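Delta-1-pyrroline-5-carboxylate dehydrogenase, mitochondrial (PDB 4E3X) catalyses the NAD+-dependent oxidation of L-glutamate gamma-semialdehyde to L-glutamate, the second step of proline breakdown in mitochondria. Local coordinates at residues D471-Q485 against M496-S510. Numbering follows the deposited sequence. Where two conformers were deposited one is given.
Sequences DSTTSYGLTGAVFAQ and MLRNAAGNFYINDKS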
loop_
_atom_site.group_PDB
_atom_site.type_symbol
_atom_site.label_atom_id
_atom_site.label_comp_id
_atom_site.label_asym_id
_atom_site.label_seq_id
_atom_site.Cartn_x
_atom_site.Cartn_y
_atom_site.Cartn_z
ATOM N N ASP B 471 -24.738 -8.308 -6.149
ATOM C CA ASP B 471 -23.422 -7.816 -6.502
ATOM C C ASP B 471 -23.412 -6.418 -7.140
ATOM O O ASP B 471 -22.482 -5.649 -6.908
ATOM C CB ASP B 471 -22.759 -8.834 -7.435
ATOM C CG ASP B 471 -21.420 -8.369 -7.941
ATOM O OD1 ASP B 471 -20.478 -8.241 -7.134
ATOM O OD2 ASP B 471 -21.307 -8.137 -9.157
ATOM N N SER B 472 -24.433 -6.090 -7.934
ATOM C CA SER B 472 -24.402 -4.874 -8.749
ATOM C C SER B 472 -25.227 -3.705 -8.218
ATOM O O SER B 472 -25.068 -2.578 -8.684
ATOM C CB SER B 472 -24.870 -5.189 -10.168
ATOM O OG SER B 472 -26.263 -5.440 -10.170
ATOM N N THR B 473 -26.110 -3.961 -7.258
ATOM C CA THR B 473 -27.071 -2.940 -6.841
ATOM C C THR B 473 -26.430 -1.738 -6.149
ATOM O O THR B 473 -26.823 -0.590 -6.389
ATOM C CB THR B 473 -28.185 -3.541 -5.960
ATOM O OG1 THR B 473 -28.971 -4.432 -6.761
ATOM C CG2 THR B 473 -29.089 -2.450 -5.393
ATOM N N THR B 474 -25.427 -1.987 -5.313
ATOM C CA THR B 474 -24.833 -0.916 -4.525
ATOM C C THR B 474 -23.432 -0.571 -5.004
ATOM O O THR B 474 -22.868 -1.248 -5.861
ATOM C CB THR B 474 -24.760 -1.269 -3.020
ATOM O OG1 THR B 474 -23.575 -2.039 -2.759
ATOM C CG2 THR B 474 -26.014 -2.018 -2.574
ATOM N N SER B 475 -22.869 0.480 -4.422
ATOM C CA SER B 475 -21.517 0.897 -4.763
ATOM C C SER B 475 -20.485 0.299 -3.813
ATOM O O SER B 475 -19.291 0.545 -3.959
ATOM C CB SER B 475 -21.416 2.416 -4.710
ATOM O OG SER B 475 -21.536 2.868 -3.373
ATOM N N TYR B 476 -20.949 -0.501 -2.855
ATOM C CA TYR B 476 -20.106 -0.957 -1.749
ATOM C C TYR B 476 -19.616 -2.398 -1.855
ATOM O O TYR B 476 -20.138 -3.193 -2.641
ATOM C CB TYR B 476 -20.860 -0.767 -0.434
ATOM C CG TYR B 476 -21.175 0.674 -0.088
ATOM C CD1 TYR B 476 -20.189 1.517 0.426
ATOM C CD2 TYR B 476 -22.464 1.184 -0.236
ATOM C CE1 TYR B 476 -20.468 2.821 0.773
ATOM C CE2 TYR B 476 -22.758 2.499 0.116
ATOM C CZ TYR B 476 -21.751 3.306 0.621
ATOM O OH TYR B 476 -22.007 4.610 0.977
ATOM N N GLY B 477 -18.609 -2.738 -1.057
ATOM C CA GLY B 477 -18.054 -4.078 -1.104
ATOM C C GLY B 477 -17.530 -4.574 0.226
ATOM O O GLY B 477 -16.491 -5.241 0.271
ATOM N N LEU B 478 -18.250 -4.278 1.305
ATOM C CA LEU B 478 -17.700 -4.501 2.640
ATOM C C LEU B 478 -18.031 -5.884 3.195
ATOM O O LEU B 478 -17.181 -6.771 3.153
ATOM C CB LEU B 478 -18.089 -3.367 3.595
ATOM C CG LEU B 478 -17.284 -3.287 4.896
ATOM C CD1 LEU B 478 -15.805 -3.574 4.669
ATOM C CD2 LEU B 478 -17.460 -1.928 5.548
ATOM N N THR B 479 -19.243 -6.089 3.704
ATOM C CA THR B 479 -19.571 -7.410 4.234
ATOM C C THR B 479 -20.806 -8.029 3.600
ATOM O O THR B 479 -21.632 -7.352 2.990
ATOM C CB THR B 479 -19.775 -7.414 5.765
ATOM O OG1 THR B 479 -21.031 -6.799 6.071
ATOM C CG2 THR B 479 -18.642 -6.694 6.495
ATOM N N GLY B 480 -20.926 -9.337 3.762
ATOM C CA GLY B 480 -22.086 -10.034 3.250
ATOM C C GLY B 480 -22.087 -11.481 3.675
ATOM O O GLY B 480 -21.037 -12.056 3.964
ATOM N N ALA B 481 -23.274 -12.072 3.701
ATOM C CA ALA B 481 -23.425 -13.451 4.118
ATOM C C ALA B 481 -24.305 -14.192 3.140
ATOM O O ALA B 481 -25.230 -13.614 2.558
ATOM C CB ALA B 481 -24.043 -13.524 5.497
ATOM N N VAL B 482 -24.007 -15.475 2.980
ATOM C CA VAL B 482 -24.894 -16.403 2.296
ATOM C C VAL B 482 -25.302 -17.498 3.278
ATOM O O VAL B 482 -24.453 -18.102 3.951
ATOM C CB VAL B 482 -24.221 -17.033 1.062
ATOM C CG1 VAL B 482 -25.069 -18.185 0.488
ATOM C CG2 VAL B 482 -23.977 -15.969 -0.000
ATOM N N PHE B 483 -26.607 -17.726 3.377
ATOM C CA PHE B 483 -27.143 -18.810 4.184
ATOM C C PHE B 483 -27.652 -19.904 3.250
ATOM O O PHE B 483 -28.581 -19.688 2.468
ATOM C CB PHE B 483 -28.264 -18.300 5.096
ATOM C CG PHE B 483 -27.778 -17.432 6.235
ATOM C CD1 PHE B 483 -27.543 -16.081 6.037
ATOM C CD2 PHE B 483 -27.561 -17.965 7.500
ATOM C CE1 PHE B 483 -27.099 -15.282 7.069
ATOM C CE2 PHE B 483 -27.116 -17.165 8.540
ATOM C CZ PHE B 483 -26.886 -15.822 8.320
ATOM N N ALA B 484 -27.024 -21.074 3.322
ATOM C CA ALA B 484 -27.340 -22.176 2.415
ATOM C C ALA B 484 -26.674 -23.454 2.922
ATOM O O ALA B 484 -25.586 -23.392 3.491
ATOM C CB ALA B 484 -26.851 -21.853 1.008
ATOM N N GLN B 485 -27.308 -24.606 2.712
ATOM C CA GLN B 485 -26.723 -25.872 3.146
ATOM C C GLN B 485 -26.472 -26.801 1.964
ATOM O O GLN B 485 -26.293 -28.009 2.130
ATOM C CB GLN B 485 -27.600 -26.553 4.201
ATOM C CG GLN B 485 -27.746 -25.762 5.502
ATOM C CD GLN B 485 -26.437 -25.614 6.273
ATOM O OE1 GLN B 485 -25.485 -26.368 6.063
ATOM N NE2 GLN B 485 -26.389 -24.636 7.174
ATOM N N MET B 496 -19.705 -15.915 -7.412
ATOM C CA MET B 496 -20.460 -14.771 -7.927
ATOM C C MET B 496 -20.305 -13.513 -7.080
ATOM O O MET B 496 -20.372 -12.400 -7.595
ATOM C CB MET B 496 -21.945 -15.119 -8.065
ATOM C CG MET B 496 -22.234 -16.187 -9.111
ATOM S SD MET B 496 -23.994 -16.536 -9.325
ATOM C CE MET B 496 -24.559 -15.012 -10.074
ATOM N N LEU B 497 -20.101 -13.697 -5.779
ATOM C CA LEU B 497 -20.045 -12.577 -4.847
ATOM C C LEU B 497 -18.625 -12.220 -4.421
ATOM O O LEU B 497 -18.429 -11.448 -3.474
ATOM C CB LEU B 497 -20.922 -12.883 -3.627
ATOM C CG LEU B 497 -22.402 -13.098 -3.954
ATOM C CD1 LEU B 497 -23.158 -13.601 -2.735
ATOM C CD2 LEU B 497 -23.019 -11.807 -4.501
ATOM N N ARG B 498 -17.646 -12.760 -5.143
ATOM C CA ARG B 498 -16.227 -12.592 -4.832
ATOM C C ARG B 498 -15.822 -11.152 -4.520
ATOM O O ARG B 498 -15.023 -10.915 -3.607
ATOM C CB ARG B 498 -15.396 -13.113 -6.002
ATOM C CG ARG B 498 -13.890 -13.072 -5.809
ATOM C CD ARG B 498 -13.248 -13.813 -6.983
ATOM N NE ARG B 498 -11.789 -13.860 -6.953
ATOM C CZ ARG B 498 -11.086 -14.844 -6.401
ATOM N NH1 ARG B 498 -9.762 -14.815 -6.433
ATOM N NH2 ARG B 498 -11.705 -15.849 -5.794
ATOM N N ASN B 499 -16.344 -10.199 -5.291
ATOM C CA ASN B 499 -16.029 -8.787 -5.069
ATOM C C ASN B 499 -17.153 -7.962 -4.453
ATOM O O ASN B 499 -17.055 -6.735 -4.345
ATOM C CB ASN B 499 -15.471 -8.138 -6.334
ATOM C CG ASN B 499 -13.985 -8.349 -6.459
ATOM O OD1 ASN B 499 -13.519 -9.049 -7.350
ATOM N ND2 ASN B 499 -13.231 -7.772 -5.533
ATOM N N ALA B 500 -18.216 -8.641 -4.027
ATOM C CA ALA B 500 -19.316 -7.968 -3.346
ATOM C C ALA B 500 -19.069 -7.782 -1.850
ATOM O O ALA B 500 -19.753 -6.982 -1.209
ATOM C CB ALA B 500 -20.624 -8.717 -3.578
ATOM N N ALA B 501 -18.102 -8.518 -1.299
ATOM C CA ALA B 501 -17.806 -8.454 0.132
ATOM C C ALA B 501 -16.352 -8.821 0.397
ATOM O O ALA B 501 -15.891 -9.875 -0.034
ATOM C CB ALA B 501 -18.730 -9.387 0.910
ATOM N N GLY B 502 -15.637 -7.950 1.104
ATOM C CA GLY B 502 -14.282 -8.238 1.546
ATOM C C GLY B 502 -14.267 -9.116 2.786
ATOM O O GLY B 502 -13.266 -9.767 3.079
ATOM N N ASN B 503 -15.370 -9.089 3.532
ATOM C CA ASN B 503 -15.603 -10.028 4.621
ATOM C C ASN B 503 -16.879 -10.777 4.292
ATOM O O ASN B 503 -17.980 -10.215 4.332
ATOM C CB ASN B 503 -15.723 -9.307 5.962
ATOM C CG ASN B 503 -14.383 -8.934 6.518
ATOM O OD1 ASN B 503 -13.775 -7.966 6.080
ATOM N ND2 ASN B 503 -13.905 -9.707 7.481
ATOM N N PHE B 504 -16.709 -12.038 3.910
ATOM C CA PHE B 504 -17.791 -12.852 3.376
ATOM C C PHE B 504 -18.053 -14.004 4.327
ATOM O O PHE B 504 -17.124 -14.645 4.816
ATOM C CB PHE B 504 -17.390 -13.359 1.986
ATOM C CG PHE B 504 -18.464 -14.126 1.270
ATOM C CD1 PHE B 504 -19.646 -13.513 0.878
ATOM C CD2 PHE B 504 -18.270 -15.453 0.947
ATOM C CE1 PHE B 504 -20.629 -14.228 0.199
ATOM C CE2 PHE B 504 -19.247 -16.169 0.267
ATOM C CZ PHE B 504 -20.426 -15.560 -0.103
ATOM N N TYR B 505 -19.326 -14.251 4.595
ATOM C CA TYR B 505 -19.717 -15.184 5.634
ATOM C C TYR B 505 -20.626 -16.258 5.076
ATOM O O TYR B 505 -21.565 -15.971 4.337
ATOM C CB TYR B 505 -20.431 -14.425 6.755
ATOM C CG TYR B 505 -19.515 -13.445 7.453
ATOM C CD1 TYR B 505 -19.434 -12.114 7.044
ATOM C CD2 TYR B 505 -18.711 -13.856 8.514
ATOM C CE1 TYR B 505 -18.582 -11.214 7.695
ATOM C CE2 TYR B 505 -17.865 -12.974 9.163
ATOM C CZ TYR B 505 -17.792 -11.659 8.748
ATOM O OH TYR B 505 -16.934 -10.802 9.416
ATOM N N ILE B 506 -20.334 -17.508 5.414
ATOM C CA ILE B 506 -21.200 -18.608 5.032
ATOM C C ILE B 506 -21.854 -19.153 6.290
ATOM O O ILE B 506 -21.180 -19.641 7.207
ATOM C CB ILE B 506 -20.430 -19.698 4.282
ATOM C CG1 ILE B 506 -19.812 -19.104 3.015
ATOM C CG2 ILE B 506 -21.345 -20.865 3.938
ATOM C CD1 ILE B 506 -18.826 -20.000 2.354
ATOM N N ASN B 507 -23.173 -19.011 6.347
ATOM C CA ASN B 507 -23.951 -19.456 7.497
ATOM C C ASN B 507 -23.550 -18.777 8.804
ATOM O O ASN B 507 -23.577 -19.378 9.874
ATOM C CB ASN B 507 -23.934 -20.983 7.583
ATOM C CG ASN B 507 -24.612 -21.612 6.386
ATOM O OD1 ASN B 507 -25.618 -21.088 5.900
ATOM N ND2 ASN B 507 -24.068 -22.720 5.891
ATOM N N ASP B 508 -23.197 -17.501 8.701
ATOM C CA ASP B 508 -23.005 -16.671 9.882
ATOM C C ASP B 508 -23.393 -15.236 9.542
ATOM O O ASP B 508 -23.554 -14.892 8.361
ATOM C CB ASP B 508 -21.558 -16.740 10.390
ATOM C CG ASP B 508 -21.463 -16.592 11.903
ATOM O OD1 ASP B 508 -22.341 -15.921 12.494
ATOM O OD2 ASP B 508 -20.512 -17.144 12.500
ATOM N N LYS B 509 -23.554 -14.405 10.572
ATOM C CA LYS B 509 -23.957 -13.019 10.363
ATOM C C LYS B 509 -22.814 -12.147 9.833
ATOM O O LYS B 509 -21.629 -12.488 9.968
ATOM C CB LYS B 509 -24.525 -12.407 11.645
ATOM C CG LYS B 509 -23.553 -12.335 12.817
ATOM C CD LYS B 509 -24.213 -11.623 14.003
ATOM C CE LYS B 509 -23.304 -11.537 15.216
ATOM N NZ LYS B 509 -22.022 -10.845 14.907
ATOM N N SER B 510 -23.173 -11.006 9.248
ATOM C CA SER B 510 -22.206 -10.172 8.535
ATOM C C SER B 510 -21.394 -9.253 9.437
ATOM O O SER B 510 -20.492 -8.580 8.945
ATOM C CB SER B 510 -22.902 -9.348 7.450
ATOM O OG SER B 510 -23.772 -8.390 8.031
HETATM O O HOH W 1 -18.616 -10.179 -7.117
HETATM O O HOH W 2 -22.107 -5.708 -2.404
HETATM O O HOH W 3 -21.766 -5.866 0.639
HETATM O O HOH W 4 -27.996 -21.956 7.004
#
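The Tyr-505 ring turns an edge to strand 479-483: Thr-479 CB and Gly-480 O lie near its plane, CD1 3.5 Å from that oxygen, while Lys-509 O rests over one face, offset toward the rim. The amide of Asn-507 lies nearly parallel to that of Gln-485, their planes 15° apart, and the Phe-483 ring meets the Asn-507 and Asp-508 backbone obliquely, its CZ 3.5 Å from Asp-508 O. They belong to a beta-alpha-beta unit, or to the turn after it, in which helix 487-496 joins parallel strands 479-483 and 503-506 of the catalytic domain; the Leu-478 side chain lies about 4 Å from that of the nucleophile Cys-348. Strand 503-506 also pairs with a strand of the second subunit. The backbone donor changes sides, from Asn-503 N to Leu-478 O, then Gly-480 N to Asn-503 O, on to Asn-507 N to Val-482 O. Glycine suits position 480, since a CB would sit close to the Ala-501 methyl. Apolar branches suit the Phe-504 face, which packs on helix 487-496: Val-482 CG2, anti to its own carbonyl carbon, reaches Phe-504 CZ at 3.6 Å. Asn-507 takes phi 60°, which asparagine tolerates well, and its amide continues the pairing like a peptide group. An alanine here is likely to leave Ala-484 N and Ala-484 O without their mates and the end of the pairing less firmly held. OD1 accepts from Ala-484 N at 2.9 Å, and ND2 donates to Ala-484 O at 2.9 Å, with that oxygen in the amide plane.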